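Local coordinates for enzyme subtilase SubTY from Bacillus sp. TY145 (Bacillus sp., PDB 5FFN), which probably cleaves peptide bonds in proteins as a serine endopeptidase of the subtilase family, at residues G25-K30 against I264-T269; S173-I178 against G211-A216; N186-A191 against I226-P231; R283-D288 against S303-P308. One frame throughout, in Å; residues are numbered along the deposited sequence.

Contact 1 of 4, residues G25-K30 against I264-T269; sequences GGSGIK and IWSANT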
loop_
_atom_site.group_PDB
_atom_site.type_symbol
_atom_site.label_atom_id
_atom_site.label_comp_id
_atom_site.label_asym_id
_atom_site.label_seq_id
_atom_site.Cartn_x
_atom_site.Cartn_y
_atom_site.Cartn_z
ATOM N N GLY A 25 20.653 1.756 -0.605
ATOM C CA GLY A 25 20.155 2.585 0.474
ATOM C C GLY A 25 19.207 1.888 1.442
ATOM O O GLY A 25 18.738 0.777 1.181
ATOM N N GLY A 26 18.939 2.579 2.548
ATOM C CA GLY A 26 18.039 2.129 3.607
ATOM C C GLY A 26 18.698 1.414 4.778
ATOM O O GLY A 26 18.025 0.966 5.701
ATOM N N SER A 27 20.026 1.318 4.780
ATOM C CA SER A 27 20.712 0.664 5.881
ATOM C C SER A 27 20.388 1.311 7.235
ATOM O O SER A 27 20.342 2.533 7.398
ATOM C CB SER A 27 22.243 0.588 5.607
ATOM O OG SER A 27 22.771 1.848 5.842
ATOM N N GLY A 28 20.122 0.456 8.223
ATOM C CA GLY A 28 19.824 0.879 9.555
ATOM C C GLY A 28 18.357 1.150 9.808
ATOM O O GLY A 28 18.000 1.446 10.924
ATOM N N ILE A 29 17.524 1.092 8.784
ATOM C CA ILE A 29 16.083 1.347 8.955
ATOM C C ILE A 29 15.359 0.007 8.871
ATOM O O ILE A 29 15.811 -0.886 8.150
ATOM C CB ILE A 29 15.559 2.288 7.844
ATOM C CG1 ILE A 29 16.451 3.557 7.731
ATOM C CG2 ILE A 29 14.071 2.652 8.069
ATOM C CD1 ILE A 29 16.584 4.342 9.031
ATOM N N LYS A 30 14.222 -0.102 9.566
ATOM C CA LYS A 30 13.344 -1.258 9.485
ATOM C C LYS A 30 12.040 -0.855 8.754
ATOM O O LYS A 30 11.479 0.232 9.031
ATOM C CB LYS A 30 12.968 -1.784 10.854
ATOM C CG LYS A 30 14.093 -1.800 11.881
ATOM C CD LYS A 30 15.316 -2.622 11.416
ATOM C CE LYS A 30 16.515 -2.422 12.339
ATOM N NZ LYS A 30 17.658 -3.281 11.827
ATOM N N ILE A 264 15.587 7.695 2.518
ATOM C CA ILE A 264 15.804 9.034 3.041
ATOM C C ILE A 264 16.300 8.963 4.500
ATOM O O ILE A 264 17.310 9.605 4.873
ATOM C CB ILE A 264 14.521 9.905 2.910
ATOM C CG1 ILE A 264 14.155 10.104 1.417
ATOM C CG2 ILE A 264 14.650 11.252 3.634
ATOM C CD1 ILE A 264 12.734 10.693 1.212
ATOM N N TRP A 265 15.637 8.125 5.302
ATOM C CA TRP A 265 15.927 8.058 6.730
ATOM C C TRP A 265 17.354 7.560 6.998
ATOM O O TRP A 265 18.033 8.064 7.874
ATOM C CB TRP A 265 14.931 7.154 7.441
ATOM C CG TRP A 265 14.649 7.554 8.830
ATOM C CD1 TRP A 265 15.291 8.525 9.590
ATOM C CD2 TRP A 265 13.566 7.084 9.631
ATOM N NE1 TRP A 265 14.680 8.639 10.816
ATOM C CE2 TRP A 265 13.605 7.791 10.858
ATOM C CE3 TRP A 265 12.556 6.131 9.435
ATOM C CZ2 TRP A 265 12.680 7.567 11.878
ATOM C CZ3 TRP A 265 11.658 5.903 10.480
ATOM C CH2 TRP A 265 11.719 6.629 11.655
ATOM N N SER A 266 17.755 6.552 6.232
ATOM C CA SER A 266 19.080 5.966 6.313
ATOM C C SER A 266 20.150 7.009 5.997
ATOM O O SER A 266 21.201 7.058 6.659
ATOM C CB SER A 266 19.195 4.793 5.362
ATOM O OG SER A 266 20.526 4.264 5.412
ATOM N N ALA A 267 19.855 7.885 5.033
ATOM C CA ALA A 267 20.785 8.936 4.633
ATOM C C ALA A 267 20.830 10.124 5.616
ATOM O O ALA A 267 21.735 10.994 5.529
ATOM C CB ALA A 267 20.431 9.391 3.244
ATOM N N ASN A 268 19.863 10.216 6.528
ATOM C CA ASN A 268 19.954 11.178 7.620
ATOM C C ASN A 268 19.262 10.642 8.848
ATOM O O ASN A 268 18.083 10.920 9.081
ATOM C CB ASN A 268 19.426 12.538 7.283
ATOM C CG ASN A 268 19.666 13.563 8.418
ATOM O OD1 ASN A 268 20.222 13.237 9.468
ATOM N ND2 ASN A 268 19.221 14.789 8.204
ATOM N N THR A 269 20.026 9.878 9.616
ATOM C CA THR A 269 19.519 9.196 10.787
ATOM C C THR A 269 19.248 10.156 11.937
ATOM O O THR A 269 18.699 9.739 12.919
ATOM C CB THR A 269 20.492 8.084 11.237
ATOM O OG1 THR A 269 21.760 8.695 11.490
ATOM C CG2 THR A 269 20.631 7.037 10.136
HETATM O O HOH W 1 22.451 4.953 7.977
#

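Contact 2 of 4, residues S173-I178 against G211-A216; sequences SGSNTI and GNPATA. With CA (calcium ion), chain C.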
loop_
_atom_site.group_PDB
_atom_site.type_symbol
_atom_site.label_atom_id
_atom_site.label_comp_id
_atom_site.label_asym_id
_atom_site.label_seq_id
_atom_site.Cartn_x
_atom_site.Cartn_y
_atom_site.Cartn_z
ATOM N N SER A 173 -12.778 6.556 -9.912
ATOM C CA SER A 173 -12.161 7.893 -9.877
ATOM C C SER A 173 -13.025 8.941 -9.179
ATOM O O SER A 173 -12.668 10.143 -9.123
ATOM C CB SER A 173 -11.841 8.349 -11.301
ATOM O OG SER A 173 -13.038 8.375 -12.071
ATOM N N GLY A 174 -14.139 8.480 -8.615
ATOM C CA GLY A 174 -15.092 9.336 -7.942
ATOM C C GLY A 174 -14.432 10.004 -6.753
ATOM O O GLY A 174 -13.528 9.422 -6.124
ATOM N N SER A 175 -14.850 11.237 -6.478
ATOM C CA SER A 175 -14.283 12.049 -5.399
ATOM C C SER A 175 -14.647 11.510 -4.021
ATOM O O SER A 175 -15.702 10.897 -3.833
ATOM C CB SER A 175 -14.756 13.498 -5.554
ATOM O OG SER A 175 -14.358 13.995 -6.834
ATOM N N ASN A 176 -13.754 11.724 -3.053
ATOM C CA ASN A 176 -13.989 11.366 -1.646
ATOM C C ASN A 176 -14.216 9.891 -1.392
ATOM O O ASN A 176 -15.019 9.511 -0.534
ATOM C CB ASN A 176 -15.170 12.161 -1.058
ATOM C CG ASN A 176 -15.008 12.406 0.428
ATOM O OD1 ASN A 176 -13.931 12.185 0.963
ATOM N ND2 ASN A 176 -16.056 12.878 1.092
ATOM N N THR A 177 -13.504 9.064 -2.135
ATOM C CA THR A 177 -13.565 7.610 -2.029
ATOM C C THR A 177 -12.366 7.015 -1.260
ATOM O O THR A 177 -12.258 5.779 -1.135
ATOM C CB THR A 177 -13.628 6.966 -3.445
ATOM O OG1 THR A 177 -12.633 7.535 -4.307
ATOM C CG2 THR A 177 -15.037 7.166 -4.105
ATOM N N ILE A 178 -11.476 7.891 -0.783
ATOM C CA ILE A 178 -10.305 7.486 0.033
ATOM C C ILE A 178 -10.761 6.530 1.143
ATOM O O ILE A 178 -11.826 6.730 1.744
ATOM C CB ILE A 178 -9.563 8.751 0.582
ATOM C CG1 ILE A 178 -8.227 8.385 1.254
ATOM C CG2 ILE A 178 -10.450 9.524 1.529
ATOM C CD1 ILE A 178 -7.399 9.633 1.695
ATOM N N GLY A 211 -9.317 11.786 -2.520
ATOM C CA GLY A 211 -9.605 12.472 -1.275
ATOM C C GLY A 211 -10.820 13.376 -1.375
ATOM O O GLY A 211 -11.531 13.409 -2.378
ATOM N N ASN A 212 -11.033 14.117 -0.307
ATOM C CA ASN A 212 -12.162 15.011 -0.178
ATOM C C ASN A 212 -11.827 16.336 -0.908
ATOM O O ASN A 212 -10.977 17.104 -0.458
ATOM C CB ASN A 212 -12.414 15.240 1.319
ATOM C CG ASN A 212 -13.592 16.178 1.588
ATOM O OD1 ASN A 212 -14.270 16.605 0.661
ATOM N ND2 ASN A 212 -13.870 16.431 2.864
ATOM N N PRO A 213 -12.560 16.667 -2.001
ATOM C CA PRO A 213 -12.237 17.948 -2.685
ATOM C C PRO A 213 -12.259 19.177 -1.767
ATOM O O PRO A 213 -11.413 20.067 -1.930
ATOM C CB PRO A 213 -13.297 18.027 -3.792
ATOM C CG PRO A 213 -13.655 16.607 -4.042
ATOM C CD PRO A 213 -13.694 15.998 -2.665
ATOM N N ALA A 214 -13.139 19.141 -0.758
ATOM C CA ALA A 214 -13.372 20.248 0.188
ATOM C C ALA A 214 -12.135 20.606 0.978
ATOM O O ALA A 214 -12.006 21.749 1.413
ATOM C CB ALA A 214 -14.499 19.898 1.153
ATOM N N THR A 215 -11.195 19.666 1.139
ATOM C CA THR A 215 -10.023 19.917 1.982
ATOM C C THR A 215 -8.681 19.739 1.268
ATOM O O THR A 215 -7.645 19.748 1.901
ATOM C CB THR A 215 -10.067 19.034 3.270
ATOM O OG1 THR A 215 -10.158 17.623 2.937
ATOM C CG2 THR A 215 -11.235 19.432 4.100
ATOM N N ALA A 216 -8.716 19.635 -0.049
ATOM C CA ALA A 216 -7.505 19.592 -0.860
ATOM C C ALA A 216 -7.176 20.994 -1.345
ATOM O O ALA A 216 -8.092 21.732 -1.717
ATOM C CB ALA A 216 -7.687 18.665 -2.081
HETATM CA CA CA C . -5.842 19.394 3.256
HETATM O O HOH W 2 -4.538 18.658 1.492
#

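Contact 3 of 4, residues N186-A191 against I226-P231; sequences NAVAVA and IEVSAP. With NA (sodium ion), chain E.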
loop_
_atom_site.group_PDB
_atom_site.type_symbol
_atom_site.label_atom_id
_atom_site.label_comp_id
_atom_site.label_asym_id
_atom_site.label_seq_id
_atom_site.Cartn_x
_atom_site.Cartn_y
_atom_site.Cartn_z
ATOM N N ASN A 186 -2.790 10.759 10.712
ATOM C CA ASN A 186 -1.454 10.341 11.074
ATOM C C ASN A 186 -0.886 9.199 10.226
ATOM O O ASN A 186 0.122 8.598 10.579
ATOM C CB ASN A 186 -1.400 10.013 12.578
ATOM C CG ASN A 186 -1.571 11.267 13.460
ATOM O OD1 ASN A 186 -1.142 12.328 13.091
ATOM N ND2 ASN A 186 -2.172 11.106 14.607
ATOM N N ALA A 187 -1.551 8.904 9.095
ATOM C CA ALA A 187 -1.011 7.954 8.111
ATOM C C ALA A 187 -0.788 8.712 6.805
ATOM O O ALA A 187 -1.598 9.553 6.442
ATOM C CB ALA A 187 -1.933 6.815 7.904
ATOM N N VAL A 188 0.297 8.391 6.103
ATOM C CA VAL A 188 0.566 8.935 4.768
ATOM C C VAL A 188 -0.237 8.125 3.721
ATOM O O VAL A 188 0.115 6.984 3.448
ATOM C CB VAL A 188 2.071 8.856 4.434
ATOM C CG1 VAL A 188 2.326 9.371 3.037
ATOM C CG2 VAL A 188 2.882 9.614 5.487
ATOM N N ALA A 189 -1.282 8.736 3.157
ATOM C CA ALA A 189 -2.154 8.105 2.122
ATOM C C ALA A 189 -1.449 8.174 0.790
ATOM O O ALA A 189 -1.096 9.277 0.300
ATOM C CB ALA A 189 -3.507 8.837 2.011
ATOM N N VAL A 190 -1.305 7.031 0.145
ATOM C CA VAL A 190 -0.564 6.972 -1.093
ATOM C C VAL A 190 -1.508 6.619 -2.271
ATOM O O VAL A 190 -2.150 5.544 -2.283
ATOM C CB VAL A 190 0.593 5.979 -1.029
ATOM C CG1 VAL A 190 1.393 6.003 -2.352
ATOM C CG2 VAL A 190 1.532 6.277 0.121
ATOM N N ALA A 191 -1.589 7.555 -3.216
ATOM C CA ALA A 191 -2.337 7.367 -4.486
ATOM C C ALA A 191 -1.454 6.637 -5.501
ATOM O O ALA A 191 -0.236 6.683 -5.401
ATOM C CB ALA A 191 -2.756 8.742 -5.072
ATOM N N ILE A 226 -5.458 12.794 0.417
ATOM C CA ILE A 226 -4.341 12.087 -0.208
ATOM C C ILE A 226 -3.058 12.859 0.091
ATOM O O ILE A 226 -3.034 14.074 0.087
ATOM C CB ILE A 226 -4.464 11.994 -1.787
ATOM C CG1 ILE A 226 -5.804 11.361 -2.152
ATOM C CG2 ILE A 226 -3.261 11.322 -2.420
ATOM C CD1 ILE A 226 -5.888 9.885 -1.753
ATOM N N GLU A 227 -1.994 12.156 0.376
ATOM C CA GLU A 227 -0.715 12.845 0.710
ATOM C C GLU A 227 0.294 12.893 -0.459
ATOM O O GLU A 227 0.820 13.951 -0.802
ATOM C CB GLU A 227 -0.124 12.209 1.964
ATOM C CG GLU A 227 1.015 12.983 2.601
ATOM C CD GLU A 227 1.054 12.799 4.133
ATOM O OE1 GLU A 227 0.022 12.403 4.736
ATOM O OE2 GLU A 227 2.105 13.062 4.733
ATOM N N VAL A 228 0.555 11.745 -1.066
ATOM C CA VAL A 228 1.560 11.629 -2.101
ATOM C C VAL A 228 1.077 10.569 -3.089
ATOM O O VAL A 228 0.172 9.790 -2.774
ATOM C CB VAL A 228 2.945 11.241 -1.544
ATOM C CG1 VAL A 228 3.483 12.346 -0.639
ATOM C CG2 VAL A 228 2.892 9.867 -0.903
ATOM N N SER A 229 1.729 10.560 -4.243
ATOM C CA SER A 229 1.462 9.619 -5.301
ATOM C C SER A 229 2.748 8.863 -5.644
ATOM O O SER A 229 3.868 9.398 -5.490
ATOM C CB SER A 229 1.003 10.361 -6.536
ATOM O OG SER A 229 -0.195 11.052 -6.283
ATOM N N ALA A 230 2.595 7.602 -6.090
ATOM C CA ALA A 230 3.753 6.785 -6.511
ATOM C C ALA A 230 3.297 5.707 -7.515
ATOM O O ALA A 230 2.104 5.438 -7.630
ATOM C CB ALA A 230 4.467 6.164 -5.323
ATOM N N PRO A 231 4.265 5.109 -8.254
ATOM C CA PRO A 231 3.967 4.056 -9.229
ATOM C C PRO A 231 3.120 2.932 -8.626
ATOM O O PRO A 231 3.508 2.320 -7.603
ATOM C CB PRO A 231 5.357 3.519 -9.637
ATOM C CG PRO A 231 6.253 4.713 -9.493
ATOM C CD PRO A 231 5.711 5.407 -8.212
HETATM NA NA NA E . -3.781 10.166 5.799
HETATM O O HOH W 3 -2.561 11.340 4.115
HETATM O O HOH W 4 -5.428 11.665 5.201
#

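Contact 4 of 4, residues R283-D288 against S303-P308; sequences RAKVYD and SGFGYP. With CA (calcium ion), chain D.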
loop_
_atom_site.group_PDB
_atom_site.type_symbol
_atom_site.label_atom_id
_atom_site.label_comp_id
_atom_site.label_asym_id
_atom_site.label_seq_id
_atom_site.Cartn_x
_atom_site.Cartn_y
_atom_site.Cartn_z
ATOM N N ARG A 283 9.388 16.918 -0.928
ATOM C CA ARG A 283 9.808 16.266 -2.184
ATOM C C ARG A 283 8.623 16.120 -3.134
ATOM O O ARG A 283 8.772 16.272 -4.355
ATOM C CB ARG A 283 10.443 14.915 -1.912
ATOM C CG ARG A 283 11.886 15.018 -1.328
ATOM C CD ARG A 283 12.430 13.652 -1.099
ATOM N NE ARG A 283 13.771 13.691 -0.484
ATOM C CZ ARG A 283 14.770 12.858 -0.767
ATOM N NH1 ARG A 283 14.670 11.940 -1.706
ATOM N NH2 ARG A 283 15.905 12.942 -0.097
ATOM N N ALA A 284 7.458 15.789 -2.580
ATOM C CA ALA A 284 6.259 15.596 -3.402
ATOM C C ALA A 284 5.985 16.857 -4.212
ATOM O O ALA A 284 5.636 16.817 -5.397
ATOM C CB ALA A 284 5.035 15.238 -2.508
ATOM N N LYS A 285 6.179 17.988 -3.555
ATOM C CA LYS A 285 5.857 19.285 -4.124
ATOM C C LYS A 285 6.783 19.638 -5.262
ATOM O O LYS A 285 6.420 20.480 -6.072
ATOM C CB LYS A 285 5.872 20.364 -3.037
ATOM C CG LYS A 285 4.793 20.235 -1.980
ATOM C CD LYS A 285 5.027 21.266 -0.918
ATOM C CE LYS A 285 4.252 21.096 0.307
ATOM N NZ LYS A 285 4.467 22.367 1.158
ATOM N N VAL A 286 7.977 19.053 -5.302
ATOM C CA VAL A 286 8.905 19.257 -6.392
ATOM C C VAL A 286 8.278 18.719 -7.691
ATOM O O VAL A 286 8.487 19.325 -8.754
ATOM C CB VAL A 286 10.273 18.616 -6.138
ATOM C CG1 VAL A 286 11.239 18.859 -7.312
ATOM C CG2 VAL A 286 10.857 19.248 -4.835
ATOM N N TYR A 287 7.537 17.601 -7.571
ATOM C CA TYR A 287 6.881 16.955 -8.705
ATOM C C TYR A 287 5.375 16.996 -8.545
ATOM O O TYR A 287 4.720 16.005 -8.234
ATOM C CB TYR A 287 7.433 15.545 -8.906
ATOM C CG TYR A 287 8.892 15.566 -9.228
ATOM C CD1 TYR A 287 9.330 15.911 -10.500
ATOM C CD2 TYR A 287 9.872 15.371 -8.232
ATOM C CE1 TYR A 287 10.651 15.992 -10.807
ATOM C CE2 TYR A 287 11.218 15.441 -8.552
ATOM C CZ TYR A 287 11.596 15.754 -9.853
ATOM O OH TYR A 287 12.899 15.852 -10.239
ATOM N N ASP A 288 4.823 18.188 -8.748
ATOM C CA ASP A 288 3.396 18.413 -8.795
ATOM C C ASP A 288 2.780 17.459 -9.841
ATOM O O ASP A 288 3.318 17.336 -10.929
ATOM C CB ASP A 288 3.128 19.871 -9.177
ATOM C CG ASP A 288 1.659 20.289 -9.032
ATOM O OD1 ASP A 288 0.820 19.527 -8.477
ATOM O OD2 ASP A 288 1.320 21.433 -9.466
ATOM N N SER A 303 -3.949 13.331 -6.440
ATOM C CA SER A 303 -2.544 13.021 -6.288
ATOM C C SER A 303 -1.914 13.601 -4.999
ATOM O O SER A 303 -0.744 13.384 -4.763
ATOM C CB SER A 303 -1.776 13.537 -7.494
ATOM O OG SER A 303 -1.769 14.970 -7.546
ATOM N N GLY A 304 -2.683 14.352 -4.222
ATOM C CA GLY A 304 -2.159 14.991 -3.034
ATOM C C GLY A 304 -1.106 16.030 -3.392
ATOM O O GLY A 304 -1.280 16.827 -4.302
ATOM N N PHE A 305 -0.019 16.032 -2.619
ATOM C CA PHE A 305 1.000 17.032 -2.717
ATOM C C PHE A 305 1.876 16.839 -3.938
ATOM O O PHE A 305 2.556 17.775 -4.355
ATOM C CB PHE A 305 1.935 17.033 -1.494
ATOM C CG PHE A 305 1.315 17.501 -0.180
ATOM C CD1 PHE A 305 -0.063 17.571 0.023
ATOM C CD2 PHE A 305 2.155 17.780 0.908
ATOM C CE1 PHE A 305 -0.615 17.960 1.272
ATOM C CE2 PHE A 305 1.614 18.177 2.132
ATOM C CZ PHE A 305 0.255 18.259 2.328
ATOM N N GLY A 306 1.846 15.645 -4.522
ATOM C CA GLY A 306 2.653 15.371 -5.688
ATOM C C GLY A 306 3.317 14.024 -5.565
ATOM O O GLY A 306 2.863 13.119 -4.836
ATOM N N TYR A 307 4.411 13.902 -6.286
ATOM C CA TYR A 307 5.167 12.662 -6.429
ATOM C C TYR A 307 6.578 12.768 -5.848
ATOM O O TYR A 307 7.483 13.283 -6.516
ATOM C CB TYR A 307 5.203 12.321 -7.925
ATOM C CG TYR A 307 5.976 11.085 -8.335
ATOM C CD1 TYR A 307 6.360 10.098 -7.406
ATOM C CD2 TYR A 307 6.303 10.869 -9.699
ATOM C CE1 TYR A 307 7.080 8.965 -7.782
ATOM C CE2 TYR A 307 6.985 9.723 -10.104
ATOM C CZ TYR A 307 7.360 8.748 -9.132
ATOM O OH TYR A 307 8.075 7.618 -9.462
ATOM N N PRO A 308 6.794 12.249 -4.620
ATOM C CA PRO A 308 8.143 12.347 -4.014
ATOM C C PRO A 308 9.102 11.336 -4.657
ATOM O O PRO A 308 8.756 10.143 -4.866
ATOM C CB PRO A 308 7.899 11.993 -2.553
ATOM C CG PRO A 308 6.719 10.991 -2.620
ATOM C CD PRO A 308 5.879 11.451 -3.781
HETATM CA CA CA D . -1.340 18.509 -8.353
HETATM O O HOH W 5 1.670 19.872 -5.772
HETATM O O HOH W 6 -0.126 16.985 -6.928
#

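Contact 1 of 4, residues G25-K30 against I264-T269
S266 on the helix and S27 on the turn are joined by a short hydrogen bond. The hydroxyl OG of S266 donates to the carbonyl O of S27 at 2.6 Å. It lies in the plane of that carbonyl, on a lone pair, with a C=O...donor angle of 123°. OG stands anti to the backbone N of S266 (chi1 177°), which carries it toward the turn. CB of S266 rests on the backbone of G26, 3.4 Å from G26 CA. A water adds a second link. It donates to S266 O at 2.8 Å and to S27 O at 3.3 Å, so the S27 carbonyl takes up two donors.

I29 supplies the apolar half. Its CB points at the helix. CG1 lies beside the backbone N of I29 (chi1 -51°) and meets the backbone N of S266 at 3.6 Å. CG2, on the other branch, comes to 4.0 Å from CE3 of the W265 indole. CD1 ends the chain 3.6 Å from W265 CB and also touches CG of the ring, obliquely. The side chains of I29 and W265 cross at about a right angle.

Residues G26 to I29 form a type II beta turn, closed by the bond from I29 N to G26 O. G28 takes its third position with positive phi, where glycine is common. The turn leads into strand 29-35, and the contact sets it against the C-terminal end of helix 250-267. On the helix side, W265 also touches L276 of helix 273-286. Strand 134-142 flanks the contact, with K134 packed on both I29 and W265.

Contact 2 of 4, residues S173-I178 against G211-A216
The backbone N of N176 donates to the carbonyl O of G211, 2.9 Å away. The bond is bent, with an N-H...O angle of 136°, and the donor stands above the plane of the carbonyl. Next to this bond, CB of S175 rests on CG of P213 at 3.6 Å. On the other flank, CG2 of I178 approaches CA of G211 at 4.2 Å.

The carboxamide oxygen OD1 of N176 lies 3.4 Å from CB of N212 and accepts a hydrogen bond from R224 NE. The two asparagine side chains run side by side and point the same way. Their amide planes are stacked, 21° apart. N212 CG is anti to its backbone N (chi1 180°), which carries CG alongside the N176 amide.

The contact joins the loop after strand 163-167 to the start of a calcium-binding loop. N212 begins an Asx turn there. Its OD1 accepts from A214 N at 3.1 Å, with the donor above the amide plane. A short 3-10 segment, 213-214, follows and leads to T215, whose carbonyl O binds a calcium ion at 2.3 Å. D218, I220, Q222 and D225 supply the other protein ligands, and a water also binds the ion. T177 OG1 donates to G174 O at 2.8 Å and accepts from R210 N, which ties the first loop to the residue just before G211.

Contact 3 of 4, residues N186-A191 against I226-P231
A189 and V228 begin the close part of the contact. The carbonyl O of A189 accepts from two successive backbone donors. E227 N is 3.0 Å from it and V228 N is 3.3 Å from it, the latter nearly along the C=O axis. Beyond this fork the pairing is regular. A191 N donates to V228 O at 2.9 Å, and A230 N donates to A191 O at 3.1 Å. V190 pairs with V228 and A191 with S229 as parallel bridges.

On one face, CG2 of V228 meets CG1 of V188 and CG2 of V190, both at 4.0 Å. V257 of helix 250-267 packs on V190, V228 and A230. On the other face, CB of A191 touches both CG2 of I226 and OG of S229, each at 3.7 Å. S229 OG is hydrogen-bonded to S303 O.

The end near A187 is where water and sodium enter, though its residues are still buried. Here E227 crosses V188 at about a right angle, and its carboxylate lies over the valine. CG of E227 is anti to its backbone N (chi1 -167°), which carries it against CG1 of V188. OE2 takes a salt bridge from R277 NE and a hydrogen bond from Q281 NE2. OE1 accepts from a water at 2.9 Å, and that water also accepts from A189 N. The same water binds the sodium ion, as does A187 O at 2.4 Å. G182 and L184 give the remaining protein ligands.

The two strands form a parallel pair in the central sheet of the alpha/beta subtilisin-like fold, with a sodium site at its entry.

Contact 4 of 4, residues R283-D288 against S303-P308
Y287 O and Y307 N make the main hydrogen bond here, 2.9 Å long with an N-H...O angle of 153°. A weak second bond runs from Y307 N to A284 O. That carbonyl also accepts from Y287 N of its own segment, and CA of G306 approaches it in a CH...O contact. CA of G306 is 3.3 Å from both A284 O and Y287 O, so the glycine sits tight against the helix end.

F305 O and D288 OD1 are joined by a water. It donates to F305 O at 2.7 Å and, weakly, to OD1. D288 OD1 also binds a calcium ion at 2.4 Å. CB of D288 points away from 303-308, but CG, anti to the backbone N (chi1 -170°), turns back toward it. A second water binds this ion and donates to S303 OG at 2.7 Å and to G304 O. I289, G296, G298 and D300 complete the protein ligands. The tyrosine hydroxyls bond elsewhere, Y287 OH to K311 OXT and Y307 OH to S13 OG.

Apolar contacts fill the rest. A284 CB meets F305 CB at 3.7 Å, and R283 CB meets P308 CB. The K285 chain runs alongside F305, with CE 4.0 Å from CD2.

The type II' turn S303 to G306 and the residues after it thus lie across the C-terminal end of helix 273-286. Strand 228-231 borders both segments, with V228 on A284 and P308. L260 of helix 250-267 also packs on P308.

From the N terminus, residues 25-30 enter first and are met only much later by 264-269. Contact 1 thus closes a long loop that encloses contacts 2 and 3. Those two cross, since their segments alternate along the chain: 173-178, 186-191, 211-216, 226-231. They also touch, through I178 and G211 on I226. Contact 4 follows in series and closes a short loop near the C terminus. It meets contact 3 through S229, whose backbone N probably bonds to G306 O, and contact 1 through I264 packed on R283. Together they tie the central sheet to helices 250-267 and 273-286 and to the metal-binding loops.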